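Local coordinates for protein beta-N-acetylglucosaminidase (Thermotoga maritima, PDB 3WO8) that probably hydrolyses terminal non-reducing N-acetyl-D-hexosamine residues of N-acetyl-beta-D-hexosaminides, as a dimeric family 3 glycosidase, at residues 73-78 with 84-89; 93-98 with 104-109; 53-58 with 385-390. All coordinates share one frame; numbering follows the deposited sequence.

Interaction 1 (73-78 with 84-89); sequences SDHEGG and KYVPSS
A chi1 of -154° carries the His75 ring away from its own backbone N, and a chi1 of 176° sets CG1 of Val86 anti to the N of that residue; imidazole and isopropyl group then slide past each other in opposite directions. The touching atom of the ring is CE1, which lies 3.7 Å from CB of Val86 and 3.8 Å from its CG1, an approach oblique to the ring. The neighbouring NE2 makes a weak hydrogen bond to the carbonyl of Leu83. His75 sits at the centre of an inverse gamma turn, and its backbone N donates to OG of Ser73 at 3.0 Å, closing an ST turn. These turns belong to the loop that follows strand 70-72 of the TIM barrel, and 84-89 is a later part of the same loop, which returns to run beside it in roughly the same direction, 31° apart. Further along, the two glycines meet Ser89: CA of Gly78 makes a CH...O contact of 3.3 Å with O of Ser89, while CB of Ser89 lies 4.0 Å from CA of Gly77. At the backbone angles of both glycines a CB would collide with the carbonyl oxygen of the residue before. One carboxylate oxygen of Glu81, OE2, accepts from the backbone N of both Gly78 and Ser89, linking the two arms of the loop, and OG of Ser89 bonds with the backbone N of Gly91.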
ATOM      1  N   SER B  73       9.965  -3.759  10.743  1.00 28.65           N
ATOM      2  CA  SER B  73      10.328  -2.802   9.739  1.00 30.53           C
ATOM      3  C   SER B  73      10.544  -1.470  10.464  1.00 32.82           C
ATOM      4  O   SER B  73      10.164  -1.378  11.612  1.00 32.17           O
ATOM      5  CB  SER B  73       9.192  -2.647   8.738  1.00 33.37           C
ATOM      6  OG  SER B  73       8.352  -1.500   9.044  1.00 31.12           O
ATOM      7  N   ASP B  74      11.132  -0.474   9.782  1.00 32.58           N
ATOM      8  CA  ASP B  74      11.337   0.860  10.320  1.00 36.09           C
ATOM      9  C   ASP B  74      10.243   1.810   9.910  1.00 36.31           C
ATOM     10  O   ASP B  74      10.459   3.002   9.776  1.00 39.98           O
ATOM     11  CB  ASP B  74      12.645   1.448   9.833  1.00 42.22           C
ATOM     12  CG  ASP B  74      13.827   0.684  10.311  1.00 48.87           C
ATOM     13  OD1 ASP B  74      13.769   0.268  11.469  1.00 55.97           O
ATOM     14  OD2 ASP B  74      14.804   0.486   9.536  1.00 53.22           O
ATOM     15  N   HIS B  75       9.047   1.299   9.718  1.00 35.28           N
ATOM     16  CA  HIS B  75       7.973   2.159   9.292  1.00 33.76           C
ATOM     17  C   HIS B  75       7.469   3.004  10.449  1.00 32.93           C
ATOM     18  O   HIS B  75       6.493   2.666  11.092  1.00 33.16           O
ATOM     19  CB  HIS B  75       6.837   1.329   8.722  1.00 32.25           C
ATOM     20  CG  HIS B  75       6.027   2.078   7.744  1.00 34.99           C
ATOM     21  ND1 HIS B  75       5.014   2.939   8.102  1.00 38.94           N
ATOM     22  CD2 HIS B  75       6.131   2.150   6.407  1.00 35.53           C
ATOM     23  CE1 HIS B  75       4.496   3.477   7.012  1.00 37.83           C
ATOM     24  NE2 HIS B  75       5.168   3.021   5.971  1.00 40.26           N
ATOM     25  N   GLU B  76       8.170   4.080  10.722  1.00 33.43           N
ATOM     26  CA  GLU B  76       7.762   5.038  11.748  1.00 35.69           C
ATOM     27  C   GLU B  76       6.527   5.828  11.342  1.00 35.17           C
ATOM     28  O   GLU B  76       5.661   6.075  12.165  1.00 35.72           O
ATOM     29  CB  GLU B  76       8.903   6.039  12.007  1.00 37.23           C
ATOM     30  CG  GLU B  76      10.153   5.386  12.570  1.00 38.11           C
ATOM     31  CD  GLU B  76      11.262   6.368  12.910  1.00 36.94           C
ATOM     32  OE1 GLU B  76      11.055   7.597  12.807  1.00 38.38           O
ATOM     33  OE2 GLU B  76      12.349   5.882  13.275  1.00 30.67           O
ATOM     34  N   GLY B  77       6.441   6.188  10.061  1.00 34.86           N
ATOM     35  CA  GLY B  77       5.423   7.138   9.583  1.00 32.72           C
ATOM     36  C   GLY B  77       6.089   8.498   9.485  1.00 33.06           C
ATOM     37  O   GLY B  77       7.021   8.792  10.227  1.00 35.74           O
ATOM     38  N   GLY B  78       5.670   9.305   8.533  1.00 31.80           N
ATOM     39  CA  GLY B  78       6.292  10.587   8.343  1.00 32.47           C
ATOM     40  C   GLY B  78       7.553  10.382   7.549  1.00 35.93           C
ATOM     41  O   GLY B  78       7.526   9.683   6.516  1.00 40.47           O
ATOM     42  N   LYS B  84       4.480   0.204   1.482  1.00 33.63           N
ATOM     43  CA  LYS B  84       3.499   0.810   0.583  1.00 35.25           C
ATOM     44  C   LYS B  84       2.073   0.702   1.111  1.00 33.49           C
ATOM     45  O   LYS B  84       1.273   1.595   0.894  1.00 33.29           O
ATOM     46  CB  LYS B  84       3.572   0.213  -0.824  1.00 39.39           C
ATOM     47  CG  LYS B  84       3.206  -1.250  -0.975  1.00 42.12           C
ATOM     48  CD  LYS B  84       3.668  -1.781  -2.346  1.00 47.84           C
ATOM     49  CE  LYS B  84       2.630  -1.677  -3.464  1.00 51.36           C
ATOM     50  NZ  LYS B  84       1.768  -2.915  -3.473  1.00 57.09           N
ATOM     51  N   TYR B  85       1.812  -0.361   1.866  1.00 30.32           N
ATOM     52  CA  TYR B  85       0.504  -0.700   2.377  1.00 30.89           C
ATOM     53  C   TYR B  85      -0.086   0.248   3.423  1.00 29.22           C
ATOM     54  O   TYR B  85      -1.276   0.242   3.667  1.00 29.21           O
ATOM     55  CB  TYR B  85       0.557  -2.087   2.990  1.00 31.62           C
ATOM     56  CG  TYR B  85       1.255  -3.089   2.117  1.00 35.38           C
ATOM     57  CD1 TYR B  85       0.691  -3.482   0.922  1.00 38.84           C
ATOM     58  CD2 TYR B  85       2.487  -3.642   2.483  1.00 39.16           C
ATOM     59  CE1 TYR B  85       1.295  -4.406   0.115  1.00 41.80           C
ATOM     60  CE2 TYR B  85       3.125  -4.577   1.674  1.00 43.41           C
ATOM     61  CZ  TYR B  85       2.513  -4.954   0.483  1.00 45.66           C
ATOM     62  OH  TYR B  85       3.088  -5.872  -0.355  1.00 40.59           O
ATOM     63  N   VAL B  86       0.735   1.044   4.063  1.00 30.63           N
ATOM     64  CA  VAL B  86       0.258   1.845   5.156  1.00 32.25           C
ATOM     65  C   VAL B  86       0.051   3.227   4.646  1.00 30.67           C
ATOM     66  O   VAL B  86       0.897   3.755   3.948  1.00 34.38           O
ATOM     67  CB  VAL B  86       1.260   1.838   6.334  1.00 35.18           C
ATOM     68  CG1 VAL B  86       0.824   2.757   7.470  1.00 33.79           C
ATOM     69  CG2 VAL B  86       1.390   0.422   6.862  1.00 34.19           C
ATOM     70  N   PRO B  87      -1.099   3.814   4.964  1.00 28.76           N
ATOM     71  CA  PRO B  87      -1.278   5.174   4.560  1.00 26.42           C
ATOM     72  C   PRO B  87      -0.187   5.997   5.123  1.00 27.59           C
ATOM     73  O   PRO B  87       0.173   5.840   6.266  1.00 34.65           O
ATOM     74  CB  PRO B  87      -2.595   5.551   5.201  1.00 28.57           C
ATOM     75  CG  PRO B  87      -3.377   4.282   5.146  1.00 29.22           C
ATOM     76  CD  PRO B  87      -2.362   3.185   5.379  1.00 28.54           C
ATOM     77  N   SER B  88       0.352   6.873   4.315  1.00 29.08           N
ATOM     78  CA  SER B  88       1.351   7.796   4.750  1.00 29.45           C
ATOM     79  C   SER B  88       0.794   8.696   5.826  1.00 29.65           C
ATOM     80  O   SER B  88      -0.396   8.849   5.948  1.00 31.48           O
ATOM     81  CB  SER B  88       1.921   8.593   3.572  1.00 28.86           C
ATOM     82  OG  SER B  88       2.865   9.568   4.007  1.00 33.15           O
ATOM     83  N   SER B  89       1.710   9.255   6.606  1.00 33.62           N
ATOM     84  CA  SER B  89       1.448   9.973   7.845  1.00 37.14           C
ATOM     85  C   SER B  89       2.235  11.261   7.734  1.00 37.62           C
ATOM     86  O   SER B  89       3.291  11.274   7.149  1.00 37.20           O
ATOM     87  CB  SER B  89       1.983   9.147   9.032  1.00 41.55           C
ATOM     88  OG  SER B  89       2.209   9.927  10.219  1.00 46.16           O
TER

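Interaction 2 (93-98 with 104-109); sequences LAFGKN and YRYSRV
Phe95 lays the far end of its ring against the root of the Tyr106 side chain: CZ comes to 3.6 Å from CB of Tyr106 and to 4.0 Å from its CG. The two side chains cross at about a right angle. Their rings lie obliquely, with centroids 5.6 Å apart and planes at 41°, neither stacked nor edge-to-face. CG of Tyr106 stands anti to the backbone N (chi1 165°), which presents CB, and behind it CG, to the end of the Phe95 ring. Here two consecutive helices of the TIM-barrel domain meet, the short helix 92-96 and helix 100-117; Val102 and Thr103 of the latter also touch the Phe95 side chain. Nearby, one carbonyl is used twice: Ala94 O accepts from the backbone N of Lys97 and, on the opposite face of its plane, from ND2 of Asn98 at 2.9 Å. That amide also donates to the carbonyl of Val339 in the second subunit, so one side chain serves both this carbonyl and the dimer interface. Between 93-98 and 104-109 the meeting is carbon on carbon, which implies cohesion through shape and burial, without the directional demand of a polar bond.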
ATOM      1  N   LEU B  93       5.873  14.775  14.778  1.00 42.30           N
ATOM      2  CA  LEU B  93       5.857  16.186  15.170  1.00 42.38           C
ATOM      3  C   LEU B  93       4.483  16.791  14.860  1.00 44.50           C
ATOM      4  O   LEU B  93       3.844  17.414  15.707  1.00 48.88           O
ATOM      5  CB  LEU B  93       6.972  16.961  14.478  1.00 42.93           C
ATOM      6  CG  LEU B  93       7.221  18.357  15.054  1.00 46.75           C
ATOM      7  CD1 LEU B  93       7.659  18.264  16.512  1.00 46.94           C
ATOM      8  CD2 LEU B  93       8.238  19.159  14.241  1.00 47.53           C
ATOM      9  N   ALA B  94       4.011  16.565  13.656  1.00 45.30           N
ATOM     10  CA  ALA B  94       2.634  16.911  13.318  1.00 48.63           C
ATOM     11  C   ALA B  94       1.611  16.324  14.309  1.00 44.08           C
ATOM     12  O   ALA B  94       0.735  17.010  14.784  1.00 44.11           O
ATOM     13  CB  ALA B  94       2.321  16.458  11.896  1.00 46.23           C
ATOM     14  N   PHE B  95       1.731  15.047  14.594  1.00 43.45           N
ATOM     15  CA  PHE B  95       0.802  14.376  15.472  1.00 48.86           C
ATOM     16  C   PHE B  95       0.871  14.903  16.905  1.00 52.26           C
ATOM     17  O   PHE B  95      -0.109  14.807  17.656  1.00 54.26           O
ATOM     18  CB  PHE B  95       1.086  12.862  15.481  1.00 51.98           C
ATOM     19  CG  PHE B  95       0.241  12.074  14.517  1.00 51.59           C
ATOM     20  CD1 PHE B  95      -1.047  11.741  14.833  1.00 58.53           C
ATOM     21  CD2 PHE B  95       0.741  11.649  13.321  1.00 56.11           C
ATOM     22  CE1 PHE B  95      -1.834  10.991  13.969  1.00 57.79           C
ATOM     23  CE2 PHE B  95      -0.022  10.895  12.454  1.00 55.25           C
ATOM     24  CZ  PHE B  95      -1.315  10.571  12.774  1.00 54.45           C
ATOM     25  N   GLY B  96       2.040  15.408  17.283  1.00 49.94           N
ATOM     26  CA  GLY B  96       2.252  16.000  18.587  1.00 52.33           C
ATOM     27  C   GLY B  96       1.423  17.251  18.845  1.00 49.85           C
ATOM     28  O   GLY B  96       1.207  17.636  19.986  1.00 53.80           O
ATOM     29  N   LYS B  97       0.942  17.888  17.799  1.00 44.14           N
ATOM     30  CA  LYS B  97       0.040  19.001  17.988  1.00 46.91           C
ATOM     31  C   LYS B  97      -1.419  18.551  17.852  1.00 46.22           C
ATOM     32  O   LYS B  97      -2.314  19.360  17.654  1.00 47.88           O
ATOM     33  CB  LYS B  97       0.382  20.120  17.016  1.00 50.04           C
ATOM     34  CG  LYS B  97       1.674  20.832  17.375  1.00 53.13           C
ATOM     35  CD  LYS B  97       1.460  21.931  18.407  1.00 60.80           C
ATOM     36  CE  LYS B  97       2.768  22.312  19.117  1.00 66.89           C
ATOM     37  NZ  LYS B  97       2.765  23.715  19.629  1.00 68.95           N
ATOM     38  N   ASN B  98      -1.663  17.255  17.995  1.00 46.03           N
ATOM     39  CA  ASN B  98      -3.005  16.692  17.839  1.00 44.55           C
ATOM     40  C   ASN B  98      -3.424  15.921  19.088  1.00 45.14           C
ATOM     41  O   ASN B  98      -2.620  15.593  19.948  1.00 40.07           O
ATOM     42  CB  ASN B  98      -3.068  15.759  16.621  1.00 42.74           C
ATOM     43  CG  ASN B  98      -3.248  16.506  15.312  1.00 43.35           C
ATOM     44  OD1 ASN B  98      -4.359  16.600  14.786  1.00 42.89           O
ATOM     45  ND2 ASN B  98      -2.157  17.043  14.782  1.00 40.81           N
ATOM     46  N   TYR B 104      -3.079   7.196  18.603  1.00 41.87           N
ATOM     47  CA  TYR B 104      -3.598   5.864  18.880  1.00 40.52           C
ATOM     48  C   TYR B 104      -4.227   5.300  17.584  1.00 40.29           C
ATOM     49  O   TYR B 104      -3.991   4.145  17.196  1.00 36.21           O
ATOM     50  CB  TYR B 104      -4.639   5.891  20.028  1.00 39.22           C
ATOM     51  CG  TYR B 104      -5.355   4.559  20.201  1.00 39.54           C
ATOM     52  CD1 TYR B 104      -4.754   3.511  20.896  1.00 40.37           C
ATOM     53  CD2 TYR B 104      -6.613   4.326  19.621  1.00 40.55           C
ATOM     54  CE1 TYR B 104      -5.381   2.271  21.027  1.00 42.49           C
ATOM     55  CE2 TYR B 104      -7.252   3.083  19.733  1.00 39.97           C
ATOM     56  CZ  TYR B 104      -6.638   2.060  20.441  1.00 44.19           C
ATOM     57  OH  TYR B 104      -7.263   0.829  20.590  1.00 46.27           O
ATOM     58  N   ARG B 105      -5.036   6.149  16.952  1.00 38.72           N
ATOM     59  CA  ARG B 105      -5.825   5.805  15.772  1.00 39.06           C
ATOM     60  C   ARG B 105      -4.932   5.376  14.625  1.00 39.76           C
ATOM     61  O   ARG B 105      -5.150   4.311  14.044  1.00 39.48           O
ATOM     62  CB  ARG B 105      -6.654   7.025  15.342  1.00 42.36           C
ATOM     63  CG  ARG B 105      -8.103   6.702  15.070  1.00 45.87           C
ATOM     64  CD  ARG B 105      -8.524   6.751  13.609  1.00 43.25           C
ATOM     65  NE  ARG B 105      -9.423   7.878  13.344  1.00 42.54           N
ATOM     66  CZ  ARG B 105     -10.285   7.932  12.327  1.00 45.53           C
ATOM     67  NH1 ARG B 105     -11.032   9.003  12.167  1.00 47.95           N
ATOM     68  NH2 ARG B 105     -10.386   6.941  11.443  1.00 47.03           N
ATOM     69  N   TYR B 106      -3.931   6.213  14.317  1.00 36.96           N
ATOM     70  CA  TYR B 106      -2.975   5.930  13.243  1.00 39.53           C
ATOM     71  C   TYR B 106      -2.241   4.618  13.519  1.00 43.39           C
ATOM     72  O   TYR B 106      -2.259   3.681  12.680  1.00 40.57           O
ATOM     73  CB  TYR B 106      -1.951   7.049  13.105  1.00 40.04           C
ATOM     74  CG  TYR B 106      -0.759   6.624  12.282  1.00 41.27           C
ATOM     75  CD1 TYR B 106      -0.854   6.487  10.889  1.00 44.56           C
ATOM     76  CD2 TYR B 106       0.448   6.336  12.887  1.00 42.03           C
ATOM     77  CE1 TYR B 106       0.228   6.063  10.125  1.00 45.10           C
ATOM     78  CE2 TYR B 106       1.531   5.906  12.139  1.00 45.11           C
ATOM     79  CZ  TYR B 106       1.433   5.757  10.764  1.00 45.19           C
ATOM     80  OH  TYR B 106       2.555   5.327  10.065  1.00 41.01           O
ATOM     81  N   SER B 107      -1.634   4.566  14.716  1.00 40.50           N
ATOM     82  CA  SER B 107      -0.872   3.416  15.154  1.00 39.68           C
ATOM     83  C   SER B 107      -1.657   2.163  14.995  1.00 38.00           C
ATOM     84  O   SER B 107      -1.105   1.156  14.559  1.00 40.10           O
ATOM     85  CB  SER B 107      -0.425   3.579  16.590  1.00 37.64           C
ATOM     86  OG  SER B 107       0.252   4.816  16.720  1.00 40.26           O
ATOM     87  N   ARG B 108      -2.948   2.220  15.292  1.00 38.77           N
ATOM     88  CA  ARG B 108      -3.802   1.046  15.160  1.00 42.14           C
ATOM     89  C   ARG B 108      -3.997   0.639  13.690  1.00 41.57           C
ATOM     90  O   ARG B 108      -3.883  -0.575  13.332  1.00 36.33           O
ATOM     91  CB  ARG B 108      -5.146   1.311  15.810  1.00 51.33           C
ATOM     92  CG  ARG B 108      -6.056   0.087  15.943  1.00 58.07           C
ATOM     93  CD  ARG B 108      -7.460   0.544  16.337  1.00 69.88           C
ATOM     94  NE  ARG B 108      -8.444  -0.542  16.404  1.00 80.74           N
ATOM     95  CZ  ARG B 108      -9.526  -0.561  17.201  1.00 93.55           C
ATOM     96  NH1 ARG B 108     -10.341  -1.610  17.166  1.00 95.86           N
ATOM     97  NH2 ARG B 108      -9.807   0.444  18.043  1.00 89.26           N
ATOM     98  N   VAL B 109      -4.276   1.619  12.826  1.00 36.08           N
ATOM     99  CA  VAL B 109      -4.454   1.240  11.432  1.00 38.62           C
ATOM    100  C   VAL B 109      -3.128   0.757  10.878  1.00 35.58           C
ATOM    101  O   VAL B 109      -3.084  -0.205  10.093  1.00 38.06           O
ATOM    102  CB  VAL B 109      -5.092   2.318  10.487  1.00 41.24           C
ATOM    103  CG1 VAL B 109      -5.910   3.364  11.228  1.00 41.65           C
ATOM    104  CG2 VAL B 109      -4.074   2.988   9.600  1.00 40.24           C
TER

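Interaction 3 (53-58 with 385-390); sequences EYLLMD and VSRFFE
Arg387 reaches helix 53-66 from the loop 385-390, and what precedes it in that loop sets its base. Val385, at the end of helix 374-385, turns its side chain to Val358 and Leu360 of strand 357-363, and its carbonyl accepts from the backbone N of Phe388 at 2.9 Å, rounding the chain off in a turn. Arg387 then projects from this turn, extended from CG to NE, toward Tyr54 and Leu55. Its guanidinium receives CD1 of Leu55 over one face, 3.4 Å above the plane and offset toward the rim, with NH1 the nearest atom at 3.5 Å. The Tyr54 ring stands steeply to the guanidinium, their planes 73° apart, and CD of Arg387 lies at the ring's edge. NE gives Tyr54 OH a weak hydrogen bond of 3.4 Å, in which the position of the hydroxyl is less certain. The charge itself is met by a salt bridge from NH1 to Asp26, with a long, weak ion pair from NE to Glu383. Cutting this side chain back to an alanine is likely to cost Asp26 its salt bridge and leave Leu55 CD1 without the flat group over it. Phe388 follows, offering one face to CB of Arg387 and meeting the ring of Tyr466, which also packs on Tyr54. The contact thus joins the TIM-barrel domain to the C-terminal domain, and its chemistry implies a cation whose charge is met by Asp26 through NH1 while Leu55 packs over one of its faces.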
ATOM      1  N   GLU B  53       7.396  -6.389  -4.156  1.00 32.21           N
ATOM      2  CA  GLU B  53       6.416  -7.142  -3.436  1.00 33.85           C
ATOM      3  C   GLU B  53       6.560  -8.672  -3.614  1.00 33.34           C
ATOM      4  O   GLU B  53       6.475  -9.401  -2.631  1.00 35.34           O
ATOM      5  CB  GLU B  53       5.054  -6.619  -3.809  1.00 33.66           C
ATOM      6  CG  GLU B  53       3.901  -7.346  -3.226  1.00 37.28           C
ATOM      7  CD  GLU B  53       2.648  -6.526  -3.360  1.00 40.66           C
ATOM      8  OE1 GLU B  53       2.406  -5.954  -4.436  1.00 46.74           O
ATOM      9  OE2 GLU B  53       1.928  -6.413  -2.370  1.00 47.05           O
ATOM     10  N   TYR B  54       6.831  -9.166  -4.815  1.00 30.11           N
ATOM     11  CA  TYR B  54       6.901 -10.607  -4.966  1.00 29.64           C
ATOM     12  C   TYR B  54       8.034 -11.174  -4.102  1.00 32.11           C
ATOM     13  O   TYR B  54       7.889 -12.249  -3.554  1.00 34.90           O
ATOM     14  CB  TYR B  54       7.048 -11.057  -6.418  1.00 30.70           C
ATOM     15  CG  TYR B  54       8.358 -10.666  -6.999  1.00 32.60           C
ATOM     16  CD1 TYR B  54       9.477 -11.478  -6.852  1.00 35.93           C
ATOM     17  CD2 TYR B  54       8.503  -9.463  -7.668  1.00 34.78           C
ATOM     18  CE1 TYR B  54      10.689 -11.102  -7.384  1.00 36.86           C
ATOM     19  CE2 TYR B  54       9.702  -9.068  -8.203  1.00 32.72           C
ATOM     20  CZ  TYR B  54      10.794  -9.879  -8.053  1.00 37.05           C
ATOM     21  OH  TYR B  54      11.983  -9.481  -8.581  1.00 38.18           O
ATOM     22  N   LEU B  55       9.139 -10.465  -3.933  1.00 32.11           N
ATOM     23  CA  LEU B  55      10.134 -10.922  -2.952  1.00 36.53           C
ATOM     24  C   LEU B  55       9.581 -10.911  -1.533  1.00 35.40           C
ATOM     25  O   LEU B  55       9.728 -11.860  -0.806  1.00 30.87           O
ATOM     26  CB  LEU B  55      11.369 -10.027  -2.920  1.00 40.26           C
ATOM     27  CG  LEU B  55      12.557 -10.263  -3.828  1.00 42.49           C
ATOM     28  CD1 LEU B  55      13.648  -9.378  -3.241  1.00 39.58           C
ATOM     29  CD2 LEU B  55      12.972 -11.748  -3.897  1.00 40.66           C
ATOM     30  N   LEU B  56       8.998  -9.789  -1.130  1.00 35.53           N
ATOM     31  CA  LEU B  56       8.387  -9.713   0.176  1.00 33.74           C
ATOM     32  C   LEU B  56       7.511 -10.921   0.421  1.00 34.70           C
ATOM     33  O   LEU B  56       7.545 -11.507   1.485  1.00 33.03           O
ATOM     34  CB  LEU B  56       7.548  -8.448   0.336  1.00 30.67           C
ATOM     35  CG  LEU B  56       6.899  -8.414   1.710  1.00 28.65           C
ATOM     36  CD1 LEU B  56       7.959  -8.489   2.818  1.00 30.19           C
ATOM     37  CD2 LEU B  56       6.042  -7.198   1.848  1.00 25.76           C
ATOM     38  N   MET B  57       6.749 -11.309  -0.590  1.00 36.46           N
ATOM     39  CA  MET B  57       5.892 -12.469  -0.451  1.00 36.76           C
ATOM     40  C   MET B  57       6.663 -13.771  -0.274  1.00 35.52           C
ATOM     41  O   MET B  57       6.347 -14.586   0.582  1.00 37.67           O
ATOM     42  CB  MET B  57       4.918 -12.570  -1.633  1.00 41.01           C
ATOM     43  CG  MET B  57       3.834 -11.483  -1.641  1.00 40.22           C
ATOM     44  SD  MET B  57       2.983 -11.353  -3.229  1.00 43.72           S
ATOM     45  CE  MET B  57       1.858 -10.033  -2.736  1.00 45.02           C
ATOM     46  N   ASP B  58       7.672 -14.004  -1.081  1.00 38.68           N
ATOM     47  CA  ASP B  58       8.378 -15.277  -0.977  1.00 36.29           C
ATOM     48  C   ASP B  58       9.157 -15.312   0.301  1.00 35.82           C
ATOM     49  O   ASP B  58       9.300 -16.356   0.890  1.00 35.19           O
ATOM     50  CB  ASP B  58       9.314 -15.484  -2.141  1.00 40.51           C
ATOM     51  CG  ASP B  58       9.591 -16.940  -2.402  1.00 41.18           C
ATOM     52  OD1 ASP B  58       8.610 -17.718  -2.345  1.00 41.23           O
ATOM     53  OD2 ASP B  58      10.766 -17.293  -2.683  1.00 37.50           O
ATOM     54  N   VAL B 385      13.850 -12.399 -13.899  1.00 37.46           N
ATOM     55  CA  VAL B 385      14.698 -13.424 -14.437  1.00 34.31           C
ATOM     56  C   VAL B 385      16.161 -13.174 -14.096  1.00 34.98           C
ATOM     57  O   VAL B 385      16.931 -14.118 -13.933  1.00 32.45           O
ATOM     58  CB  VAL B 385      14.488 -13.516 -15.940  1.00 33.04           C
ATOM     59  CG1 VAL B 385      15.506 -14.449 -16.554  1.00 32.06           C
ATOM     60  CG2 VAL B 385      13.061 -13.967 -16.237  1.00 32.28           C
ATOM     61  N   SER B 386      16.556 -11.910 -13.959  1.00 39.35           N
ATOM     62  CA  SER B 386      17.939 -11.618 -13.574  1.00 41.07           C
ATOM     63  C   SER B 386      18.290 -12.268 -12.258  1.00 42.11           C
ATOM     64  O   SER B 386      19.453 -12.382 -11.936  1.00 40.02           O
ATOM     65  CB  SER B 386      18.193 -10.134 -13.459  1.00 42.93           C
ATOM     66  OG  SER B 386      18.016  -9.679 -12.121  1.00 48.50           O
ATOM     67  N   ARG B 387      17.292 -12.660 -11.464  1.00 44.51           N
ATOM     68  CA  ARG B 387      17.585 -13.266 -10.164  1.00 45.77           C
ATOM     69  C   ARG B 387      18.114 -14.675 -10.284  1.00 44.17           C
ATOM     70  O   ARG B 387      18.724 -15.177  -9.359  1.00 44.50           O
ATOM     71  CB  ARG B 387      16.370 -13.224  -9.239  1.00 48.93           C
ATOM     72  CG  ARG B 387      15.980 -11.806  -8.874  1.00 48.45           C
ATOM     73  CD  ARG B 387      14.880 -11.693  -7.826  1.00 47.77           C
ATOM     74  NE  ARG B 387      15.000 -10.337  -7.309  1.00 50.22           N
ATOM     75  CZ  ARG B 387      15.768  -9.976  -6.279  1.00 48.54           C
ATOM     76  NH1 ARG B 387      15.819  -8.693  -5.958  1.00 50.35           N
ATOM     77  NH2 ARG B 387      16.456 -10.878  -5.542  1.00 46.29           N
ATOM     78  N   PHE B 388      17.902 -15.288 -11.440  1.00 48.11           N
ATOM     79  CA  PHE B 388      18.335 -16.661 -11.726  1.00 45.10           C
ATOM     80  C   PHE B 388      19.311 -16.844 -12.901  1.00 44.43           C
ATOM     81  O   PHE B 388      19.660 -17.966 -13.230  1.00 43.31           O
ATOM     82  CB  PHE B 388      17.104 -17.483 -12.072  1.00 46.49           C
ATOM     83  CG  PHE B 388      15.966 -17.306 -11.131  1.00 47.76           C
ATOM     84  CD1 PHE B 388      15.859 -18.095 -10.007  1.00 47.91           C
ATOM     85  CD2 PHE B 388      14.978 -16.361 -11.384  1.00 51.83           C
ATOM     86  CE1 PHE B 388      14.795 -17.944  -9.133  1.00 51.65           C
ATOM     87  CE2 PHE B 388      13.903 -16.203 -10.523  1.00 54.73           C
ATOM     88  CZ  PHE B 388      13.815 -16.996  -9.389  1.00 55.29           C
ATOM     89  N   PHE B 389      19.685 -15.766 -13.574  1.00 46.29           N
ATOM     90  CA  PHE B 389      20.659 -15.804 -14.665  1.00 46.94           C
ATOM     91  C   PHE B 389      21.645 -14.620 -14.617  1.00 52.43           C
ATOM     92  O   PHE B 389      21.281 -13.461 -14.329  1.00 52.13           O
ATOM     93  CB  PHE B 389      19.946 -15.813 -15.989  1.00 46.30           C
ATOM     94  CG  PHE B 389      19.094 -17.003 -16.183  1.00 50.05           C
ATOM     95  CD1 PHE B 389      17.838 -17.056 -15.639  1.00 48.64           C
ATOM     96  CD2 PHE B 389      19.564 -18.103 -16.898  1.00 54.33           C
ATOM     97  CE1 PHE B 389      17.052 -18.173 -15.815  1.00 49.22           C
ATOM     98  CE2 PHE B 389      18.784 -19.227 -17.071  1.00 50.89           C
ATOM     99  CZ  PHE B 389      17.525 -19.257 -16.532  1.00 51.83           C
ATOM    100  N   GLU B 390      22.897 -14.926 -14.940  1.00 63.85           N
ATOM    101  CA  GLU B 390      23.992 -13.936 -14.831  1.00 68.10           C
ATOM    102  C   GLU B 390      24.138 -13.114 -16.112  1.00 56.17           C
ATOM    103  O   GLU B 390      24.816 -12.080 -16.125  1.00 54.96           O
ATOM    104  CB  GLU B 390      25.309 -14.622 -14.447  1.00 78.33           C
ATOM    105  CG  GLU B 390      25.685 -15.809 -15.326  1.00 86.42           C
ATOM    106  CD  GLU B 390      26.601 -16.782 -14.610  1.00101.62           C
ATOM    107  OE1 GLU B 390      26.261 -17.219 -13.487  1.00101.77           O
ATOM    108  OE2 GLU B 390      27.663 -17.122 -15.175  1.00115.22           O
TER

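How the interactions relate
Interactions 1 and 2 follow in series along the chain and form one continuous patch, their centres 12 Å apart: Ser89 OG lies 3.3 Å from Phe95 CE2, and Gly77 CA 3.4 Å from Tyr106 OH. Interaction 3 closes a far longer loop that encloses both. It still reaches interaction 1 through Glu53, whose OE2 makes a probable hydrogen bond with Tyr85 OH, but it stays about 14 Å from interaction 2 at the nearest atoms. Interactions 1 and 2 lie within the TIM-barrel domain, whereas interaction 3 bridges to the C-terminal domain. Interactions 1 and 2 both touch the second subunit, and segment 53-58 does so through Glu53, consistent with a dimer architecture associated with the active site.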